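Local coordinates for S-layer domain-containing protein (PDB 4QVS) that is of unknown function but belongs to the concanavalin A-like lectin/glucanase superfamily and may serve in the cell-surface layer, at the interface of chains A and B. Sequence-based numbering; all coordinates share one arbitrary frame. Chains: chain A/B, S-layer domain-containing protein.

Contact 1: the interface of chains A and B. Residues chain A 78-81, 85; chain B 133-134, 197-199.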
loop_
_atom_site.group_PDB
_atom_site.type_symbol
_atom_site.label_atom_id
_atom_site.label_comp_id
_atom_site.label_asym_id
_atom_site.label_seq_id
_atom_site.Cartn_x
_atom_site.Cartn_y
_atom_site.Cartn_z
ATOM N N ARG A 78 -0.076 5.089 -15.767
ATOM C CA ARG A 78 1.220 4.403 -15.694
ATOM C C ARG A 78 2.258 5.423 -15.203
ATOM O O ARG A 78 2.729 6.265 -15.966
ATOM C CB ARG A 78 1.669 3.811 -17.029
ATOM C CG ARG A 78 2.877 2.871 -16.892
ATOM C CD ARG A 78 3.286 2.215 -18.212
ATOM N NE ARG A 78 3.820 3.183 -19.170
ATOM C CZ ARG A 78 5.097 3.547 -19.280
ATOM N NH1 ARG A 78 6.019 3.036 -18.479
ATOM N NH2 ARG A 78 5.459 4.460 -20.183
ATOM N N LEU A 79 2.615 5.324 -13.927
ATOM C CA LEU A 79 3.547 6.240 -13.292
ATOM C C LEU A 79 5.014 5.930 -13.562
ATOM O O LEU A 79 5.548 4.923 -13.068
ATOM C CB LEU A 79 3.274 6.219 -11.809
ATOM C CG LEU A 79 3.974 7.302 -11.033
ATOM C CD1 LEU A 79 3.400 8.656 -11.508
ATOM C CD2 LEU A 79 3.784 7.107 -9.541
ATOM N N ASP A 80 5.674 6.808 -14.325
ATOM C CA ASP A 80 7.071 6.592 -14.726
ATOM C C ASP A 80 8.122 7.182 -13.804
ATOM O O ASP A 80 9.297 6.908 -13.980
ATOM C CB ASP A 80 7.277 7.060 -16.152
ATOM C CG ASP A 80 6.453 6.276 -17.124
ATOM O OD1 ASP A 80 5.998 5.162 -16.760
ATOM O OD2 ASP A 80 6.263 6.772 -18.241
ATOM N N THR A 81 7.700 7.978 -12.828
ATOM C CA THR A 81 8.618 8.477 -11.804
ATOM C C THR A 81 7.888 8.552 -10.478
ATOM O O THR A 81 6.831 9.202 -10.360
ATOM C CB THR A 81 9.199 9.879 -12.088
ATOM O OG1 THR A 81 9.910 9.880 -13.323
ATOM C CG2 THR A 81 10.186 10.281 -10.977
ATOM N N GLN A 85 4.062 14.603 -7.208
ATOM C CA GLN A 85 3.544 15.071 -8.518
ATOM C C GLN A 85 2.016 15.168 -8.532
ATOM O O GLN A 85 1.341 14.260 -8.017
ATOM C CB GLN A 85 3.927 14.056 -9.623
ATOM C CG GLN A 85 5.380 13.986 -10.050
ATOM C CD GLN A 85 5.703 12.639 -10.714
ATOM O OE1 GLN A 85 6.000 12.552 -11.912
ATOM N NE2 GLN A 85 5.618 11.584 -9.933
ATOM N N GLU B 133 6.249 1.722 -10.398
ATOM C CA GLU B 133 6.868 2.381 -11.535
ATOM C C GLU B 133 6.709 1.558 -12.800
ATOM O O GLU B 133 6.908 0.337 -12.801
ATOM C CB GLU B 133 8.348 2.640 -11.270
ATOM C CG GLU B 133 9.019 3.547 -12.293
ATOM C CD GLU B 133 10.500 3.737 -12.015
ATOM O OE1 GLU B 133 11.141 2.764 -11.546
ATOM O OE2 GLU B 133 11.026 4.848 -12.278
ATOM N N GLY B 134 6.336 2.232 -13.879
ATOM C CA GLY B 134 6.182 1.577 -15.171
ATOM C C GLY B 134 5.062 0.551 -15.293
ATOM O O GLY B 134 5.001 -0.167 -16.300
ATOM N N LEU B 197 3.533 15.621 -13.690
ATOM C CA LEU B 197 3.439 14.185 -13.760
ATOM C C LEU B 197 4.240 13.587 -14.907
ATOM O O LEU B 197 4.162 14.028 -16.065
ATOM C CB LEU B 197 1.976 13.746 -13.878
ATOM C CG LEU B 197 1.697 12.236 -13.771
ATOM C CD1 LEU B 197 2.137 11.708 -12.409
ATOM C CD2 LEU B 197 0.219 11.972 -14.006
ATOM N N HIS B 198 5.045 12.585 -14.547
ATOM C CA HIS B 198 5.800 11.780 -15.477
ATOM C C HIS B 198 5.088 10.418 -15.603
ATOM O O HIS B 198 5.130 9.565 -14.689
ATOM C CB HIS B 198 7.238 11.632 -15.013
ATOM C CG HIS B 198 8.096 10.901 -15.982
ATOM N ND1 HIS B 198 9.177 10.138 -15.593
ATOM C CD2 HIS B 198 7.980 10.736 -17.321
ATOM C CE1 HIS B 198 9.734 9.597 -16.664
ATOM N NE2 HIS B 198 9.013 9.927 -17.721
ATOM N N GLY B 199 4.386 10.243 -16.720
ATOM C CA GLY B 199 3.663 9.005 -16.951
ATOM C C GLY B 199 2.679 9.057 -18.082
ATOM O O GLY B 199 2.681 10.002 -18.890
#

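Contact 2: the interface of chains A and B. Residues chain A 88, 102, 110, 112, 125-127; chain B 139, 141, 150.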
loop_
_atom_site.group_PDB
_atom_site.type_symbol
_atom_site.label_atom_id
_atom_site.label_comp_id
_atom_site.label_asym_id
_atom_site.label_seq_id
_atom_site.Cartn_x
_atom_site.Cartn_y
_atom_site.Cartn_z
ATOM N N PHE A 88 -4.263 15.106 -10.788
ATOM C CA PHE A 88 -5.334 15.986 -11.269
ATOM C C PHE A 88 -5.594 17.125 -10.264
ATOM O O PHE A 88 -5.289 17.027 -9.059
ATOM C CB PHE A 88 -6.641 15.274 -11.698
ATOM C CG PHE A 88 -7.458 14.705 -10.579
ATOM C CD1 PHE A 88 -8.087 15.514 -9.649
ATOM C CD2 PHE A 88 -7.679 13.318 -10.506
ATOM C CE1 PHE A 88 -8.842 14.987 -8.630
ATOM C CE2 PHE A 88 -8.461 12.798 -9.514
ATOM C CZ PHE A 88 -9.045 13.614 -8.574
ATOM N N LEU A 102 -5.588 15.347 -6.720
ATOM C CA LEU A 102 -5.121 13.968 -6.438
ATOM C C LEU A 102 -3.655 14.033 -6.740
ATOM O O LEU A 102 -3.269 14.565 -7.778
ATOM C CB LEU A 102 -5.781 12.904 -7.309
ATOM C CG LEU A 102 -5.291 11.449 -7.069
ATOM C CD1 LEU A 102 -5.812 10.894 -5.772
ATOM C CD2 LEU A 102 -5.753 10.563 -8.200
ATOM N N ILE A 110 -0.703 7.505 -3.063
ATOM C CA ILE A 110 -1.466 8.576 -3.700
ATOM C C ILE A 110 -2.272 9.253 -2.610
ATOM O O ILE A 110 -2.598 8.632 -1.595
ATOM C CB ILE A 110 -2.431 8.112 -4.829
ATOM C CG1 ILE A 110 -3.466 7.121 -4.317
ATOM C CG2 ILE A 110 -1.656 7.528 -5.989
ATOM C CD1 ILE A 110 -4.386 6.529 -5.379
ATOM N N PHE A 112 -5.514 12.206 -1.964
ATOM C CA PHE A 112 -6.565 13.022 -2.461
ATOM C C PHE A 112 -6.806 14.042 -1.379
ATOM O O PHE A 112 -6.809 13.723 -0.216
ATOM C CB PHE A 112 -7.796 12.189 -2.758
ATOM C CG PHE A 112 -8.932 12.982 -3.216
ATOM C CD1 PHE A 112 -8.857 13.666 -4.430
ATOM C CD2 PHE A 112 -10.060 13.091 -2.449
ATOM C CE1 PHE A 112 -9.909 14.449 -4.871
ATOM C CE2 PHE A 112 -11.125 13.882 -2.882
ATOM C CZ PHE A 112 -11.043 14.564 -4.099
ATOM N N ILE A 125 -7.102 12.001 1.979
ATOM C CA ILE A 125 -7.182 10.541 2.043
ATOM C C ILE A 125 -5.883 10.085 1.426
ATOM O O ILE A 125 -5.533 10.530 0.326
ATOM C CB ILE A 125 -8.279 9.935 1.172
ATOM C CG1 ILE A 125 -9.539 10.786 1.180
ATOM C CG2 ILE A 125 -8.561 8.508 1.627
ATOM C CD1 ILE A 125 -10.546 10.365 0.130
ATOM N N THR A 126 -5.170 9.194 2.104
ATOM C CA THR A 126 -3.879 8.725 1.610
ATOM C C THR A 126 -3.857 7.211 1.524
ATOM O O THR A 126 -4.304 6.551 2.433
ATOM C CB THR A 126 -2.744 9.193 2.537
ATOM O OG1 THR A 126 -2.851 10.605 2.743
ATOM C CG2 THR A 126 -1.403 8.877 1.924
ATOM N N SER A 127 -3.324 6.655 0.442
ATOM C CA SER A 127 -3.258 5.191 0.315
ATOM C C SER A 127 -2.245 4.549 1.299
ATOM O O SER A 127 -1.413 5.245 1.891
ATOM C CB SER A 127 -2.970 4.791 -1.129
ATOM O OG SER A 127 -1.739 5.295 -1.597
ATOM N N VAL B 139 -7.025 3.954 -11.234
ATOM C CA VAL B 139 -7.247 4.696 -10.014
ATOM C C VAL B 139 -8.609 5.367 -10.024
ATOM O O VAL B 139 -9.045 5.857 -11.044
ATOM C CB VAL B 139 -6.160 5.752 -9.807
ATOM C CG1 VAL B 139 -6.428 6.553 -8.541
ATOM C CG2 VAL B 139 -4.779 5.107 -9.732
ATOM N N VAL B 141 -11.391 7.874 -7.363
ATOM C CA VAL B 141 -11.777 8.549 -6.158
ATOM C C VAL B 141 -13.285 8.644 -6.244
ATOM O O VAL B 141 -13.799 8.993 -7.306
ATOM C CB VAL B 141 -11.288 10.000 -6.141
ATOM C CG1 VAL B 141 -11.609 10.619 -4.784
ATOM C CG2 VAL B 141 -9.802 10.062 -6.445
ATOM N N LEU B 150 -10.628 6.024 -1.946
ATOM C CA LEU B 150 -9.597 5.810 -2.940
ATOM C C LEU B 150 -9.586 4.373 -3.325
ATOM O O LEU B 150 -9.638 3.482 -2.448
ATOM C CB LEU B 150 -8.219 6.100 -2.380
ATOM C CG LEU B 150 -7.831 7.554 -2.287
ATOM C CD1 LEU B 150 -6.529 7.723 -1.509
ATOM C CD2 LEU B 150 -7.713 8.104 -3.698
#

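Contact 3: the interface of chains A and B. Residues chain A 6, 68, 71-73; chain B 141, 205-207, 209.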
loop_
_atom_site.group_PDB
_atom_site.type_symbol
_atom_site.label_atom_id
_atom_site.label_comp_id
_atom_site.label_asym_id
_atom_site.label_seq_id
_atom_site.Cartn_x
_atom_site.Cartn_y
_atom_site.Cartn_z
ATOM N N GLY A 6 -21.640 13.465 -17.214
ATOM C CA GLY A 6 -20.249 13.045 -17.081
ATOM C C GLY A 6 -19.459 13.092 -18.374
ATOM O O GLY A 6 -19.972 13.465 -19.433
ATOM N N PHE A 68 -21.407 19.083 -8.998
ATOM C CA PHE A 68 -21.898 17.834 -8.462
ATOM C C PHE A 68 -21.731 17.741 -6.967
ATOM O O PHE A 68 -20.754 18.231 -6.407
ATOM C CB PHE A 68 -21.140 16.670 -9.105
ATOM C CG PHE A 68 -21.172 16.661 -10.612
ATOM C CD1 PHE A 68 -22.328 17.041 -11.321
ATOM C CD2 PHE A 68 -20.082 16.174 -11.332
ATOM C CE1 PHE A 68 -22.363 17.003 -12.717
ATOM C CE2 PHE A 68 -20.118 16.124 -12.726
ATOM C CZ PHE A 68 -21.255 16.546 -13.420
ATOM N N PHE A 71 -19.640 12.353 -6.511
ATOM C CA PHE A 71 -18.977 12.132 -7.794
ATOM C C PHE A 71 -17.938 11.017 -7.780
ATOM O O PHE A 71 -17.574 10.485 -6.734
ATOM C CB PHE A 71 -18.261 13.432 -8.227
ATOM C CG PHE A 71 -17.117 13.804 -7.328
ATOM C CD1 PHE A 71 -15.858 13.207 -7.491
ATOM C CD2 PHE A 71 -17.301 14.704 -6.286
ATOM C CE1 PHE A 71 -14.807 13.516 -6.648
ATOM C CE2 PHE A 71 -16.251 15.007 -5.431
ATOM C CZ PHE A 71 -15.008 14.411 -5.614
ATOM N N THR A 72 -17.473 10.686 -8.985
ATOM C CA THR A 72 -16.370 9.781 -9.190
ATOM C C THR A 72 -15.420 10.301 -10.258
ATOM O O THR A 72 -15.834 10.829 -11.279
ATOM C CB THR A 72 -16.850 8.349 -9.610
ATOM O OG1 THR A 72 -17.792 7.854 -8.668
ATOM C CG2 THR A 72 -15.693 7.407 -9.685
ATOM N N ILE A 73 -14.135 10.201 -9.983
ATOM C CA ILE A 73 -13.127 10.468 -10.951
ATOM C C ILE A 73 -12.311 9.204 -11.063
ATOM O O ILE A 73 -11.737 8.736 -10.061
ATOM C CB ILE A 73 -12.175 11.606 -10.549
ATOM C CG1 ILE A 73 -12.982 12.889 -10.396
ATOM C CG2 ILE A 73 -11.130 11.762 -11.649
ATOM C CD1 ILE A 73 -12.224 14.005 -9.721
ATOM N N VAL B 141 -11.391 7.874 -7.363
ATOM C CA VAL B 141 -11.777 8.549 -6.158
ATOM C C VAL B 141 -13.285 8.644 -6.244
ATOM O O VAL B 141 -13.799 8.993 -7.306
ATOM C CB VAL B 141 -11.288 10.000 -6.141
ATOM C CG1 VAL B 141 -11.609 10.619 -4.784
ATOM C CG2 VAL B 141 -9.802 10.062 -6.445
ATOM N N ARG B 205 -12.291 9.576 -16.751
ATOM C CA ARG B 205 -13.736 9.556 -16.645
ATOM C C ARG B 205 -14.198 10.231 -15.402
ATOM O O ARG B 205 -13.504 10.243 -14.379
ATOM C CB ARG B 205 -14.245 8.116 -16.640
ATOM C CG ARG B 205 -13.651 7.324 -17.776
ATOM C CD ARG B 205 -14.241 5.938 -17.936
ATOM N NE ARG B 205 -15.657 6.037 -18.223
ATOM C CZ ARG B 205 -16.363 5.077 -18.809
ATOM N NH1 ARG B 205 -15.789 3.933 -19.212
ATOM N NH2 ARG B 205 -17.660 5.287 -19.017
ATOM N N ILE B 206 -15.367 10.835 -15.527
ATOM C CA ILE B 206 -15.971 11.610 -14.471
ATOM C C ILE B 206 -17.437 11.282 -14.426
ATOM O O ILE B 206 -18.087 11.207 -15.467
ATOM C CB ILE B 206 -15.800 13.110 -14.767
ATOM C CG1 ILE B 206 -14.308 13.448 -14.775
ATOM C CG2 ILE B 206 -16.541 13.944 -13.738
ATOM C CD1 ILE B 206 -13.995 14.827 -15.295
ATOM N N PHE B 207 -17.954 11.107 -13.212
ATOM C CA PHE B 207 -19.348 10.778 -12.994
ATOM C C PHE B 207 -19.909 11.703 -11.924
ATOM O O PHE B 207 -19.190 12.069 -10.988
ATOM C CB PHE B 207 -19.449 9.346 -12.459
ATOM C CG PHE B 207 -18.827 8.301 -13.353
ATOM C CD1 PHE B 207 -17.462 8.009 -13.278
ATOM C CD2 PHE B 207 -19.621 7.551 -14.224
ATOM C CE1 PHE B 207 -16.887 6.997 -14.070
ATOM C CE2 PHE B 207 -19.052 6.547 -15.019
ATOM C CZ PHE B 207 -17.685 6.283 -14.947
ATOM N N ARG B 209 -21.993 10.982 -9.573
ATOM C CA ARG B 209 -22.432 10.184 -8.449
ATOM C C ARG B 209 -21.238 9.338 -8.049
ATOM O O ARG B 209 -20.229 9.274 -8.767
ATOM C CB ARG B 209 -23.589 9.275 -8.842
ATOM C CG ARG B 209 -23.180 8.191 -9.840
ATOM C CD ARG B 209 -24.375 7.514 -10.480
ATOM N NE ARG B 209 -23.987 6.394 -11.338
ATOM C CZ ARG B 209 -23.632 5.181 -10.888
ATOM N NH1 ARG B 209 -23.580 4.921 -9.575
ATOM N NH2 ARG B 209 -23.301 4.220 -11.754
#

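Contact 4: the interface of chains A and B. Residues chain A 136, 199-201; chain B 49, 76-78.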
loop_
_atom_site.group_PDB
_atom_site.type_symbol
_atom_site.label_atom_id
_atom_site.label_comp_id
_atom_site.label_asym_id
_atom_site.label_seq_id
_atom_site.Cartn_x
_atom_site.Cartn_y
_atom_site.Cartn_z
ATOM N N TRP A 136 14.464 -0.091 5.660
ATOM C CA TRP A 136 14.029 -0.603 6.977
ATOM C C TRP A 136 12.614 -0.177 7.329
ATOM O O TRP A 136 12.315 1.003 7.314
ATOM C CB TRP A 136 14.955 -0.089 8.107
ATOM C CG TRP A 136 16.237 -0.847 8.275
ATOM C CD1 TRP A 136 17.491 -0.447 7.916
ATOM C CD2 TRP A 136 16.376 -2.153 8.846
ATOM N NE1 TRP A 136 18.408 -1.423 8.243
ATOM C CE2 TRP A 136 17.746 -2.479 8.820
ATOM C CE3 TRP A 136 15.478 -3.063 9.394
ATOM C CZ2 TRP A 136 18.241 -3.699 9.321
ATOM C CZ3 TRP A 136 15.974 -4.278 9.897
ATOM C CH2 TRP A 136 17.338 -4.573 9.857
ATOM N N GLY A 199 16.938 -10.359 3.080
ATOM C CA GLY A 199 16.855 -9.117 3.827
ATOM C C GLY A 199 17.468 -9.167 5.195
ATOM O O GLY A 199 18.195 -10.116 5.537
HETATM N N MSE A 200 17.160 -8.130 5.979
HETATM C CA MSE A 200 17.634 -8.015 7.341
HETATM C C MSE A 200 16.460 -7.976 8.275
HETATM O O MSE A 200 15.339 -7.619 7.867
HETATM C CB MSE A 200 18.517 -6.781 7.486
HETATM C CG MSE A 200 19.773 -6.817 6.615
HETATM SE SE MSE A 200 20.799 -5.202 7.100
HETATM C CE MSE A 200 22.515 -5.860 7.718
ATOM N N ILE A 201 16.692 -8.383 9.532
ATOM C CA ILE A 201 15.640 -8.436 10.559
ATOM C C ILE A 201 16.225 -8.019 11.877
ATOM O O ILE A 201 17.354 -8.387 12.175
ATOM C CB ILE A 201 15.117 -9.880 10.775
ATOM C CG1 ILE A 201 14.418 -10.393 9.514
ATOM C CG2 ILE A 201 14.162 -9.951 11.989
ATOM C CD1 ILE A 201 13.007 -9.901 9.303
ATOM N N VAL B 49 20.281 -9.427 11.940
ATOM C CA VAL B 49 20.460 -10.626 11.107
ATOM C C VAL B 49 20.416 -10.242 9.633
ATOM O O VAL B 49 19.554 -9.467 9.237
ATOM C CB VAL B 49 19.317 -11.644 11.367
ATOM C CG1 VAL B 49 19.178 -12.660 10.247
ATOM C CG2 VAL B 49 19.530 -12.320 12.700
ATOM N N TRP B 76 11.358 -5.421 13.067
ATOM C CA TRP B 76 11.828 -4.544 12.014
ATOM C C TRP B 76 12.372 -5.407 10.902
ATOM O O TRP B 76 13.042 -6.408 11.182
ATOM C CB TRP B 76 12.984 -3.712 12.535
ATOM C CG TRP B 76 12.569 -2.569 13.321
ATOM C CD1 TRP B 76 12.441 -2.477 14.679
ATOM C CD2 TRP B 76 12.258 -1.261 12.783
ATOM N NE1 TRP B 76 12.046 -1.171 15.023
ATOM C CE2 TRP B 76 11.930 -0.421 13.876
ATOM C CE3 TRP B 76 12.215 -0.742 11.487
ATOM C CZ2 TRP B 76 11.556 0.946 13.702
ATOM C CZ3 TRP B 76 11.838 0.632 11.308
ATOM C CH2 TRP B 76 11.521 1.446 12.419
ATOM N N VAL B 77 12.146 -4.992 9.664
ATOM C CA VAL B 77 12.677 -5.666 8.518
ATOM C C VAL B 77 13.161 -4.761 7.388
ATOM O O VAL B 77 12.574 -3.717 7.157
ATOM C CB VAL B 77 11.623 -6.637 7.935
ATOM C CG1 VAL B 77 10.257 -5.986 7.785
ATOM C CG2 VAL B 77 12.102 -7.205 6.611
ATOM N N ARG B 78 14.242 -5.166 6.706
ATOM C CA ARG B 78 14.725 -4.490 5.495
ATOM C C ARG B 78 14.706 -5.515 4.352
ATOM O O ARG B 78 15.590 -6.365 4.248
ATOM C CB ARG B 78 16.130 -3.908 5.645
ATOM C CG ARG B 78 16.519 -2.977 4.486
ATOM C CD ARG B 78 17.894 -2.330 4.665
ATOM N NE ARG B 78 18.980 -3.307 4.586
ATOM C CZ ARG B 78 19.612 -3.681 3.475
ATOM N NH1 ARG B 78 19.275 -3.174 2.300
ATOM N NH2 ARG B 78 20.577 -4.602 3.530
#

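Contact 1: the interface of chains A and B
The end of strand 71-79 of chain A, with the loop that follows it, meets two pieces of chain B: the turn at B:Glu133 and B:Gly134, and the short stretch around B:His198. A:Leu79 and B:Gly199 form an antiparallel bridge here. The amide of A:Asp80 gives a hydrogen bond of N to B:His198 O, 2.8 Å, while on the other flank B:Gly134 N reaches A:Leu79 O at 2.9 Å from above the carbonyl plane. The imidazole of B:His198, its CG anti to the backbone N (chi1 -176°), lies beneath A:Asp80, whose CB sits over the ring centre, 3.6 Å from the centroid. A:Thr81 CB comes to the edge of that ring, in its plane; the modelled approach of the threonine hydroxyl to the ring nitrogen is too short to trust. A:Gln85 uses both ends of its amide: OE1 accepts from B:His198 N at 2.8 Å, and NE2 gives to A:Thr81 O at 2.7 Å, which fixes the rotation of the amide. A salt bridge within chain A, from A:Arg78 NH1 to A:Asp80 OD1 at 2.7 Å, steadies the aspartate. The patch probably helps fasten the rim of a sheet to which both chains contribute.

Contact 2: the interface of chains A and B
B:Val141 drops one methyl onto the ring of A:Phe112: CG1 stands over the middle of the face, 3.7 Å from the centroid, and is within 4.2 Å of all six ring carbons, nearest CD2. Its chi1 of -175°, with CG1 anti to the backbone N, turns that methyl to the ring and leaves CG2 to meet A:Leu102 CD1 at 4.1 Å, the two side chains running alongside in opposite senses. B:Leu150 projects between A:Ile125, A:Ile110 and A:Leu102 and divides its branches among them. Its CD1 goes to A:Ile125, 3.8 Å from CG2 and also against the backbone carbonyl, whereas CD2 lies 4.0 Å from A:Leu102 CD1 and as near to A:Ile110. A:Ile110 holds CG1 in the crowded position between N and the carbonyl carbon (chi1 60°), and from there its CD1 passes alongside B:Val139 in antiparallel fashion, 3.8 Å from CG1. Behind this layer A:Leu102 CB covers the rim of the A:Phe88 ring. A:Ser127 OG accepts from A:Ile110 N at 2.8 Å, tying together the two chain A segments that flank B:Leu150. Apart from the A:Ile125 carbonyl, the groups that meet are hydrocarbon, and the two chains share no polar bond here. The contact lies in the interior of a beta-sandwich, where strands 137-144 and 147-152 of chain B face strands 99-104, 110-115 and 123-126 of chain A.

Contact 3: the interface of chains A and B
A:Thr72 is paired through both backbone polar atoms with B:Phe207: the amide gives a hydrogen bond of N to B:Phe207 O at 3.0 Å, and the carbonyl receives one from B:Phe207 N to A:Thr72 O at 2.9 Å. The next residue turns the other way. A:Ile73 N bonds to B:Val141 O at 3.0 Å, and B:Val141 N returns to A:Ile73 O at 2.9 Å. Strand 71-79 of chain A therefore runs between strands 200-207 and 137-144 of chain B, antiparallel to each. The threonine side chain adds a further bond, for OG1, beside the backbone N at chi1 -54°, gives its hydrogen to B:Arg209 O at 2.8 Å, in the carbonyl plane and on a lone pair. Its carbon side is turned to the phenyl group of B:Phe207, with CB 3.7 Å from CD1 as the two side chains cross at a slant. Outside this shell, A:Phe71 CB packs against the carbonyl of B:Phe207, and A:Gly6 CA lies 3.3 Å from B:Ile206 O, so the N-terminal segment of chain A brushes the other edge of the same strand. The patch splices a chain A strand into a sheet with chain B neighbours on both sides, joining the two copies by continuous beta pairing.

Contact 4: the interface of chains A and B
With CG anti to the backbone N (chi1 -169°), B:Arg78 runs out across the indole of A:Trp136, and a bend at its third torsion (67°) then carries the guanidinium to the selenomethionine A:Met200. A:Trp136 offers one face to the stem of the arginine. B:Arg78 CB stands over the fused rings, 3.8 Å from the centroid of the six-membered one, and CD reaches the pyrrole end, 3.7 Å from NE1. The guanidinium plane is steeply tilted to the indole and does not stack on it; instead the selenium lies in plane at its edge, with SE 3.6 Å from NH2. At the opposite rim of the indole, A:Trp136 CZ3 meets B:Trp76 CB at 4.0 Å. Backbone pairing sets the register beneath these side chains. A:Met200 N bonds to B:Arg78 O at 2.9 Å, and B:Arg78 N answers to A:Met200 O. A:Ile201 makes a matching pair with B:Val49, N to O at 3.1 Å, while its CD1 touches B:Val77 CB at 3.8 Å. Strand 200-207 of chain A thus lies between strands 71-79 and 47-52 of chain B, inside one sheet of the second sandwich, with the tryptophan loop laid over the strand end.

Contacts 1, 2 and 3 belong to one composite sandwich: the centres of contacts 1 and 2 lie about 15 Å apart, those of contacts 2 and 3 about 14 Å. B:Val141 serves contact 2 with its side chain and contact 3 with its backbone, while strand 71-79 of chain A runs from contact 3 to contact 1. Contact 4, about 42 Å from contact 3, uses the same two strands, 71-79 and 200-207, with the chains exchanged, in the symmetric second sandwich. Each sandwich mixes both chains, as expected of a segment-swapped dimer; whether this dimer forms in the cell the structure alone does not show.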